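Local coordinates for effector protein hopAB3 (Pseudomonas syringae pv. maculicola, PDB 3TJY), which acts as a type III effector that is recognised by the tomato resistance protein Pto, eliciting a Pto- and Prf-dependent hypersensitive response, and promotes virulence in susceptible plants, at residues Arg6-Val11 and Arg70-Arg75; Ala17-Ala22 and Arg41-Val46. All coordinates share one frame; numbering follows the deposited sequence.

Contact 1 (Arg6-Val11 and Arg70-Arg75)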
ATOM      1  N   ARG A   6     -11.490   1.608   0.052  1.00 10.67           N
ATOM      2  CA  ARG A   6     -10.367   2.012  -0.791  1.00 12.02           C
ATOM      3  C   ARG A   6      -9.142   1.131  -0.560  1.00 14.01           C
ATOM      4  O   ARG A   6      -8.489   0.716  -1.516  1.00 13.26           O
ATOM      5  CB  ARG A   6     -10.022   3.504  -0.632  1.00 11.99           C
ATOM      6  CG  ARG A   6      -9.021   3.961  -1.671  1.00 20.01           C
ATOM      7  CD  ARG A   6      -8.785   5.458  -1.635  1.00 22.82           C
ATOM      8  NE  ARG A   6      -8.006   5.906  -2.790  1.00 23.94           N
ATOM      9  CZ  ARG A   6      -8.435   6.800  -3.678  1.00 42.21           C
ATOM     10  NH1 ARG A   6      -9.637   7.354  -3.545  1.00 50.66           N
ATOM     11  NH2 ARG A   6      -7.662   7.148  -4.698  1.00 41.68           N
ATOM     12  N   ALA A   7      -8.828   0.836   0.701  1.00  8.95           N
ATOM     13  CA  ALA A   7      -7.705  -0.051   0.997  1.00 10.41           C
ATOM     14  C   ALA A   7      -7.925  -1.428   0.400  1.00 10.47           C
ATOM     15  O   ALA A   7      -6.981  -2.065  -0.080  1.00 10.20           O
ATOM     16  CB  ALA A   7      -7.487  -0.147   2.505  1.00 11.43           C
ATOM     17  N   ASN A   8      -9.168  -1.903   0.426  1.00 10.86           N
ATOM     18  CA  ASN A   8      -9.463  -3.210  -0.175  1.00  6.50           C
ATOM     19  C   ASN A   8      -9.246  -3.221  -1.679  1.00 10.12           C
ATOM     20  O   ASN A   8      -8.829  -4.239  -2.243  1.00 11.40           O
ATOM     21  CB  ASN A   8     -10.902  -3.630   0.136  1.00  9.12           C
ATOM     22  CG  ASN A   8     -11.100  -3.972   1.588  1.00 13.70           C
ATOM     23  OD1 ASN A   8     -10.159  -4.367   2.283  1.00 15.91           O
ATOM     24  ND2 ASN A   8     -12.341  -3.846   2.054  1.00 15.84           N
ATOM     25  N   ARG A   9      -9.575  -2.100  -2.329  1.00 11.28           N
ATOM     26  CA  ARG A   9      -9.325  -1.925  -3.756  1.00 13.92           C
ATOM     27  C   ARG A   9      -7.812  -1.924  -4.039  1.00 12.92           C
ATOM     28  O   ARG A   9      -7.358  -2.487  -5.037  1.00 10.75           O
ATOM     29  CB  ARG A   9      -9.972  -0.622  -4.248  1.00 12.56           C
ATOM     30  CG  ARG A   9      -9.617  -0.214  -5.665  1.00 24.31           C
ATOM     31  CD  ARG A   9     -10.055  -1.266  -6.673  1.00 35.96           C
ATOM     32  NE  ARG A   9     -10.144  -0.726  -8.028  1.00 44.20           N
ATOM     33  CZ  ARG A   9     -10.204  -1.477  -9.122  1.00 44.73           C
ATOM     34  NH1 ARG A   9     -10.287  -0.910 -10.319  1.00 45.02           N
ATOM     35  NH2 ARG A   9     -10.171  -2.798  -9.019  1.00 45.05           N
ATOM     36  N   ILE A  10      -7.030  -1.302  -3.159  1.00 10.95           N
ATOM     37  CA  ILE A  10      -5.573  -1.337  -3.311  1.00  9.66           C
ATOM     38  C   ILE A  10      -5.098  -2.791  -3.292  1.00 11.62           C
ATOM     39  O   ILE A  10      -4.335  -3.215  -4.155  1.00 12.39           O
ATOM     40  CB  ILE A  10      -4.855  -0.504  -2.214  1.00 10.65           C
ATOM     41  CG1 ILE A  10      -5.214   0.978  -2.355  1.00 12.84           C
ATOM     42  CG2 ILE A  10      -3.344  -0.638  -2.336  1.00 11.21           C
ATOM     43  CD1 ILE A  10      -4.739   1.854  -1.139  1.00  9.72           C
ATOM     44  N   VAL A  11      -5.537  -3.549  -2.294  1.00  9.84           N
ATOM     45  CA  VAL A  11      -5.136  -4.944  -2.206  1.00 10.51           C
ATOM     46  C   VAL A  11      -5.573  -5.709  -3.456  1.00 11.86           C
ATOM     47  O   VAL A  11      -4.794  -6.461  -4.017  1.00 10.86           O
ATOM     48  CB  VAL A  11      -5.665  -5.590  -0.919  1.00 10.13           C
ATOM     49  CG1 VAL A  11      -5.425  -7.114  -0.915  1.00 11.28           C
ATOM     50  CG2 VAL A  11      -5.006  -4.921   0.292  1.00 12.00           C
ATOM     51  N   ARG A  70      -2.661  -0.838   6.025  0.55 10.17           N
ATOM     52  CA  ARG A  70      -1.875  -1.706   6.895  0.55  7.04           C
ATOM     53  C   ARG A  70      -2.773  -2.798   7.486  0.55  8.81           C
ATOM     54  O   ARG A  70      -2.377  -3.974   7.570  0.55  8.30           O
ATOM     55  CB  ARG A  70      -1.195  -0.902   8.002  0.55 12.39           C
ATOM     56  CG  ARG A  70      -0.025  -1.624   8.613  0.55 24.59           C
ATOM     57  CD  ARG A  70       0.132  -1.257  10.072  0.55 25.40           C
ATOM     58  NE  ARG A  70       1.373  -0.561  10.390  0.55 28.34           N
ATOM     59  CZ  ARG A  70       2.571  -0.840   9.883  0.55 26.61           C
ATOM     60  NH1 ARG A  70       2.741  -1.819   8.990  0.55 11.73           N
ATOM     61  NH2 ARG A  70       3.610  -0.112  10.275  0.55 14.35           N
ATOM     62  N   GLU A  71      -3.980  -2.414   7.901  1.00  9.97           N
ATOM     63  CA  GLU A  71      -4.921  -3.399   8.438  1.00  9.59           C
ATOM     64  C   GLU A  71      -5.265  -4.451   7.401  1.00 10.32           C
ATOM     65  O   GLU A  71      -5.308  -5.649   7.709  1.00 10.88           O
ATOM     66  CB  GLU A  71      -6.207  -2.714   8.918  1.00  7.25           C
ATOM     67  CG  GLU A  71      -5.973  -1.854  10.149  1.00  8.41           C
ATOM     68  CD  GLU A  71      -7.183  -0.994  10.486  1.00 11.43           C
ATOM     69  OE1 GLU A  71      -8.164  -1.013   9.699  1.00 16.70           O
ATOM     70  OE2 GLU A  71      -7.127  -0.308  11.525  1.00 13.60           O
ATOM     71  N   ALA A  72      -5.532  -4.002   6.176  1.00  8.31           N
ATOM     72  CA  ALA A  72      -5.934  -4.915   5.111  1.00  8.83           C
ATOM     73  C   ALA A  72      -4.813  -5.874   4.715  1.00 12.09           C
ATOM     74  O   ALA A  72      -5.060  -7.060   4.470  1.00 10.12           O
ATOM     75  CB  ALA A  72      -6.414  -4.123   3.901  1.00 10.54           C
ATOM     76  N   LEU A  73      -3.588  -5.360   4.613  1.00  8.82           N
ATOM     77  CA  LEU A  73      -2.460  -6.228   4.282  1.00  5.78           C
ATOM     78  C   LEU A  73      -2.210  -7.240   5.372  1.00  8.61           C
ATOM     79  O   LEU A  73      -1.892  -8.395   5.099  1.00 11.51           O
ATOM     80  CB  LEU A  73      -1.186  -5.396   4.026  1.00  8.95           C
ATOM     81  CG  LEU A  73      -1.242  -4.591   2.735  1.00  9.19           C
ATOM     82  CD1 LEU A  73      -0.120  -3.555   2.746  1.00 10.69           C
ATOM     83  CD2 LEU A  73      -1.136  -5.503   1.506  1.00 12.77           C
ATOM     84  N   ARG A  74      -2.336  -6.821   6.629  1.00  9.40           N
ATOM     85  CA  ARG A  74      -2.126  -7.758   7.734  1.00  9.15           C
ATOM     86  C   ARG A  74      -3.164  -8.877   7.737  1.00 12.69           C
ATOM     87  O   ARG A  74      -2.827 -10.047   7.933  1.00 12.34           O
ATOM     88  CB  ARG A  74      -2.124  -7.026   9.080  1.00 10.72           C
ATOM     89  CG  ARG A  74      -2.259  -7.941  10.290  1.00 10.80           C
ATOM     90  CD  ARG A  74      -2.123  -7.150  11.590  1.00 13.88           C
ATOM     91  NE  ARG A  74      -3.097  -6.062  11.668  1.00 16.24           N
ATOM     92  CZ  ARG A  74      -3.059  -5.105  12.590  1.00 24.75           C
ATOM     93  NH1 ARG A  74      -3.974  -4.140  12.595  1.00 21.18           N
ATOM     94  NH2 ARG A  74      -2.093  -5.110  13.502  1.00 28.40           N
ATOM     95  N   ARG A  75      -4.422  -8.515   7.504  1.00 11.41           N
ATOM     96  CA  ARG A  75      -5.486  -9.521   7.509  1.00  9.40           C
ATOM     97  C   ARG A  75      -5.332 -10.467   6.328  1.00 11.45           C
ATOM     98  O   ARG A  75      -5.516 -11.681   6.475  1.00 13.50           O
ATOM     99  CB  ARG A  75      -6.861  -8.853   7.477  1.00 10.92           C
ATOM    100  CG  ARG A  75      -8.014  -9.861   7.514  1.00 15.24           C
ATOM    101  CD  ARG A  75      -9.303  -9.186   7.983  1.00 16.77           C
ATOM    102  NE  ARG A  75      -9.200  -8.762   9.382  1.00 13.96           N
ATOM    103  CZ  ARG A  75      -9.118  -7.492   9.787  1.00 13.99           C
ATOM    104  NH1 ARG A  75      -9.133  -6.499   8.915  1.00 15.61           N
ATOM    105  NH2 ARG A  75      -9.013  -7.224  11.088  1.00 13.81           N
TER

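Contact 2 (Ala17-Ala22 and Arg41-Val46)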
ATOM      1  N   ALA A  17      -2.090  -7.181 -10.157  1.00 17.45           N
ATOM      2  CA  ALA A  17      -0.780  -6.821 -10.700  1.00 18.41           C
ATOM      3  C   ALA A  17       0.285  -7.875 -10.420  1.00 23.85           C
ATOM      4  O   ALA A  17       1.434  -7.714 -10.833  1.00 30.21           O
ATOM      5  CB  ALA A  17      -0.335  -5.479 -10.137  1.00 18.58           C
ATOM      6  N   GLY A  18      -0.084  -8.940  -9.713  1.00 17.22           N
ATOM      7  CA  GLY A  18       0.830 -10.051  -9.471  1.00 22.56           C
ATOM      8  C   GLY A  18       1.710  -9.921  -8.235  1.00 19.83           C
ATOM      9  O   GLY A  18       2.693 -10.670  -8.069  1.00 19.60           O
ATOM     10  N   ALA A  19       1.351  -8.981  -7.363  1.00 18.67           N
ATOM     11  CA  ALA A  19       2.096  -8.726  -6.138  1.00 13.85           C
ATOM     12  C   ALA A  19       2.059  -9.899  -5.164  1.00 15.26           C
ATOM     13  O   ALA A  19       1.101 -10.672  -5.134  1.00 19.99           O
ATOM     14  CB  ALA A  19       1.570  -7.471  -5.463  1.00 14.11           C
ATOM     15  N   ASP A  20       3.130 -10.026  -4.385  1.00 17.72           N
ATOM     16  CA  ASP A  20       3.216 -10.958  -3.272  1.00 14.33           C
ATOM     17  C   ASP A  20       2.800 -10.117  -2.060  1.00 14.50           C
ATOM     18  O   ASP A  20       3.542  -9.223  -1.651  1.00 17.32           O
ATOM     19  CB  ASP A  20       4.674 -11.436  -3.159  1.00 18.62           C
ATOM     20  CG  ASP A  20       4.934 -12.316  -1.942  1.00 29.23           C
ATOM     21  OD1 ASP A  20       5.897 -13.108  -1.978  1.00 38.93           O
ATOM     22  OD2 ASP A  20       4.207 -12.219  -0.947  1.00 26.39           O
ATOM     23  N   LEU A  21       1.612 -10.368  -1.513  1.00 15.84           N
ATOM     24  CA  LEU A  21       1.080  -9.541  -0.423  1.00 15.22           C
ATOM     25  C   LEU A  21       1.914  -9.607   0.859  1.00 17.23           C
ATOM     26  O   LEU A  21       1.970  -8.618   1.606  1.00 16.79           O
ATOM     27  CB  LEU A  21      -0.392  -9.873  -0.109  1.00 15.50           C
ATOM     28  CG  LEU A  21      -1.408  -9.578  -1.216  1.00 16.05           C
ATOM     29  CD1 LEU A  21      -2.824  -9.899  -0.733  1.00 18.70           C
ATOM     30  CD2 LEU A  21      -1.308  -8.126  -1.662  1.00 14.92           C
ATOM     31  N   ALA A  22       2.551 -10.748   1.118  1.00 16.38           N
ATOM     32  CA  ALA A  22       3.465 -10.839   2.250  1.00 17.22           C
ATOM     33  C   ALA A  22       4.592  -9.828   2.068  1.00 17.50           C
ATOM     34  O   ALA A  22       4.980  -9.138   3.015  1.00 17.19           O
ATOM     35  CB  ALA A  22       4.011 -12.262   2.412  1.00 19.85           C
ATOM     36  N   ARG A  41       7.091  -1.942 -11.718  1.00 24.60           N
ATOM     37  CA  ARG A  41       6.373  -0.828 -12.334  1.00 26.13           C
ATOM     38  C   ARG A  41       4.875  -0.934 -12.073  1.00 18.71           C
ATOM     39  O   ARG A  41       4.222   0.061 -11.750  1.00 20.28           O
ATOM     40  CB  ARG A  41       6.653  -0.742 -13.838  1.00 30.22           C
ATOM     41  CG  ARG A  41       5.889   0.385 -14.557  1.00 30.36           C
ATOM     42  CD  ARG A  41       6.414   1.785 -14.180  1.00 40.63           C
ATOM     43  NE  ARG A  41       7.832   1.957 -14.508  1.00 43.64           N
ATOM     44  CZ  ARG A  41       8.302   2.584 -15.587  1.00 43.59           C
ATOM     45  NH1 ARG A  41       7.477   3.132 -16.472  1.00 36.42           N
ATOM     46  NH2 ARG A  41       9.610   2.667 -15.775  1.00 38.93           N
ATOM     47  N   ALA A  42       4.332  -2.144 -12.191  1.00 20.01           N
ATOM     48  CA  ALA A  42       2.900  -2.376 -11.975  1.00 18.17           C
ATOM     49  C   ALA A  42       2.455  -2.088 -10.547  1.00 14.74           C
ATOM     50  O   ALA A  42       1.396  -1.482 -10.328  1.00 16.35           O
ATOM     51  CB  ALA A  42       2.531  -3.831 -12.368  1.00 25.35           C
ATOM     52  N   GLU A  43       3.247  -2.535  -9.573  1.00 15.55           N
ATOM     53  CA  GLU A  43       2.984  -2.246  -8.165  1.00 13.03           C
ATOM     54  C   GLU A  43       3.100  -0.758  -7.843  1.00 12.56           C
ATOM     55  O   GLU A  43       2.271  -0.223  -7.111  1.00 13.91           O
ATOM     56  CB  GLU A  43       3.930  -3.039  -7.266  1.00 16.51           C
ATOM     57  CG  GLU A  43       3.742  -4.542  -7.389  1.00 17.04           C
ATOM     58  CD  GLU A  43       4.894  -5.337  -6.810  1.00 24.95           C
ATOM     59  OE1 GLU A  43       5.962  -4.736  -6.524  1.00 20.72           O
ATOM     60  OE2 GLU A  43       4.729  -6.571  -6.655  1.00 21.54           O
ATOM     61  N   GLN A  44       4.131  -0.098  -8.366  1.00 16.61           N
ATOM     62  CA  GLN A  44       4.233   1.359  -8.188  1.00 15.25           C
ATOM     63  C   GLN A  44       2.986   2.059  -8.726  1.00 15.23           C
ATOM     64  O   GLN A  44       2.439   2.958  -8.083  1.00 17.54           O
ATOM     65  CB  GLN A  44       5.441   1.929  -8.921  1.00 20.57           C
ATOM     66  CG  GLN A  44       5.394   3.472  -9.034  1.00 18.75           C
ATOM     67  CD  GLN A  44       6.527   4.037  -9.875  1.00 22.80           C
ATOM     68  OE1 GLN A  44       6.388   4.241 -11.094  1.00 28.51           O
ATOM     69  NE2 GLN A  44       7.660   4.308  -9.232  1.00 20.77           N
ATOM     70  N   ASN A  45       2.541   1.667  -9.911  0.71 13.65           N
ATOM     71  CA  ASN A  45       1.372   2.329 -10.485  0.71 18.22           C
ATOM     72  C   ASN A  45       0.112   2.166  -9.624  0.71 18.62           C
ATOM     73  O   ASN A  45      -0.702   3.091  -9.527  0.71 15.98           O
ATOM     74  CB  ASN A  45       1.146   1.901 -11.939  0.71 16.06           C
ATOM     75  CG  ASN A  45       2.157   2.525 -12.888  0.71 25.26           C
ATOM     76  OD1 ASN A  45       3.075   3.231 -12.461  0.71 25.82           O
ATOM     77  ND2 ASN A  45       1.996   2.263 -14.181  0.71 36.56           N
ATOM     78  N   VAL A  46      -0.047   1.014  -8.973  1.00 11.92           N
ATOM     79  CA  VAL A  46      -1.155   0.872  -8.030  1.00 11.66           C
ATOM     80  C   VAL A  46      -1.037   1.863  -6.888  1.00 12.12           C
ATOM     81  O   VAL A  46      -1.998   2.551  -6.553  1.00 12.32           O
ATOM     82  CB  VAL A  46      -1.237  -0.546  -7.429  1.00 14.34           C
ATOM     83  CG1 VAL A  46      -2.307  -0.593  -6.322  1.00  9.71           C
ATOM     84  CG2 VAL A  46      -1.542  -1.558  -8.524  1.00 16.39           C
TER
HETATM   85  O   HOH W   1       5.314  -8.198  -4.666  1.00 19.66           O

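Contact 1 (Arg6-Val11 and Arg70-Arg75)
Ala7, Asn8 and Val11 of helix 3-16 meet Ala72 and Leu73 of helix 64-77 where the short axes of 6-11 and 70-75 pass 9.2 Å apart at a signed crossing angle of -49°, both helices running in broadly the same direction. The backbones come nearest at Asn8 and Ala72, whose CA atoms are 6.6 Å apart. Ala72 points at the partner helix, and its CB is met by three residues from one turn of it. The methyl-to-methyl contact with Ala7 CB is 4.3 Å, and Val11 CG2 reaches Ala72 CB at 4.0 Å. The third partner is polar: Asn8 has its CB turned away from helix 64-77, but its amide swings back and puts OD1 4.1 Å from Ala72 CB, a van der Waals contact on the more exposed flank. This is packing between the first and last helices of a small all-helical bundle, the Pto-binding domain of HopPmaL; the interface is small, 151 Å² over both sides, with a pair of alanine methyls facing each other in it. The row of contacts continues along helix 64-77 at its neighbouring turn, where Ala7 touches Ala68 and Val11 touches Leu69. Deeper in, the side chains of Val11 and Leu73 pass alongside one another, pointing opposite ways. CG2 of Val11 lies beside its own backbone N, anti to the carbonyl carbon, because CG1 is anti to N (chi1 172°); from there it bridges the two residues of helix 64-77, touching Leu73 CD2 at 4.1 Å as well as Ala72. Leu73 is buried and meets Val11 through this CD2 methyl. Ile10 faces another way, onto Val46 and His50 of helix 41-50.

Contact 2 (Ala17-Ala22 and Arg41-Val46)
Ala17 and Ala19, on either side of Gly18 in the Schellman motif that ends helix 3-16, both lean on the first turns of helix 41-50, so a tight connection between two helices of the bundle is packed against a third. The motif turns at Gly18, which has a positive phi of 88°, and the chain re-enters a helix after Asp20, the N-cap of helix 21-32, whose OD2 accepts a hydrogen bond from Asn23 N.

The apolar part is small. Ala17 CB meets Ala42 CB at 4.0 Å, methyl against methyl near the surface, and lies 4.4 Å from CG2 of the buried Val46, one turn further on.

Glu43 supplies the mixed and polar contacts. Its CG is anti to the carbonyl carbon (chi1 -63°) and the chain is extended beyond it, laying the side chain against Ala19: CG is 4.1 Å from Ala19 CB, and OE2 is 3.4 Å from Ala19 CA. The two carboxylate oxygens have separate partners. OE1 accepts a hydrogen bond from Ser40 N, just before the helix, whereas OE2 takes one from a water at 2.6 Å, and that water accepts from Asp20 N at 2.9 Å.

In the fold
From the N terminus, helix 3-16 takes part in contact 1 through 6-11, which pairs with helix 64-77, and the turn after it brings 17-22 against the start of helix 41-50 in contact 2. Contact 2 closes the shorter loop, which includes helix 21-32, and is nested inside the loop of contact 1, which spans nearly the whole modelled chain. Their centres are 13 Å apart, yet they touch. Leu21 places CD1 3.8 Å from Val11 CG1 and CD2 4.1 Å from Leu73 CD2, so the start of helix 21-32 joins the terminal helices, while Ile10 O packs on Val46 CG1 of helix 41-50.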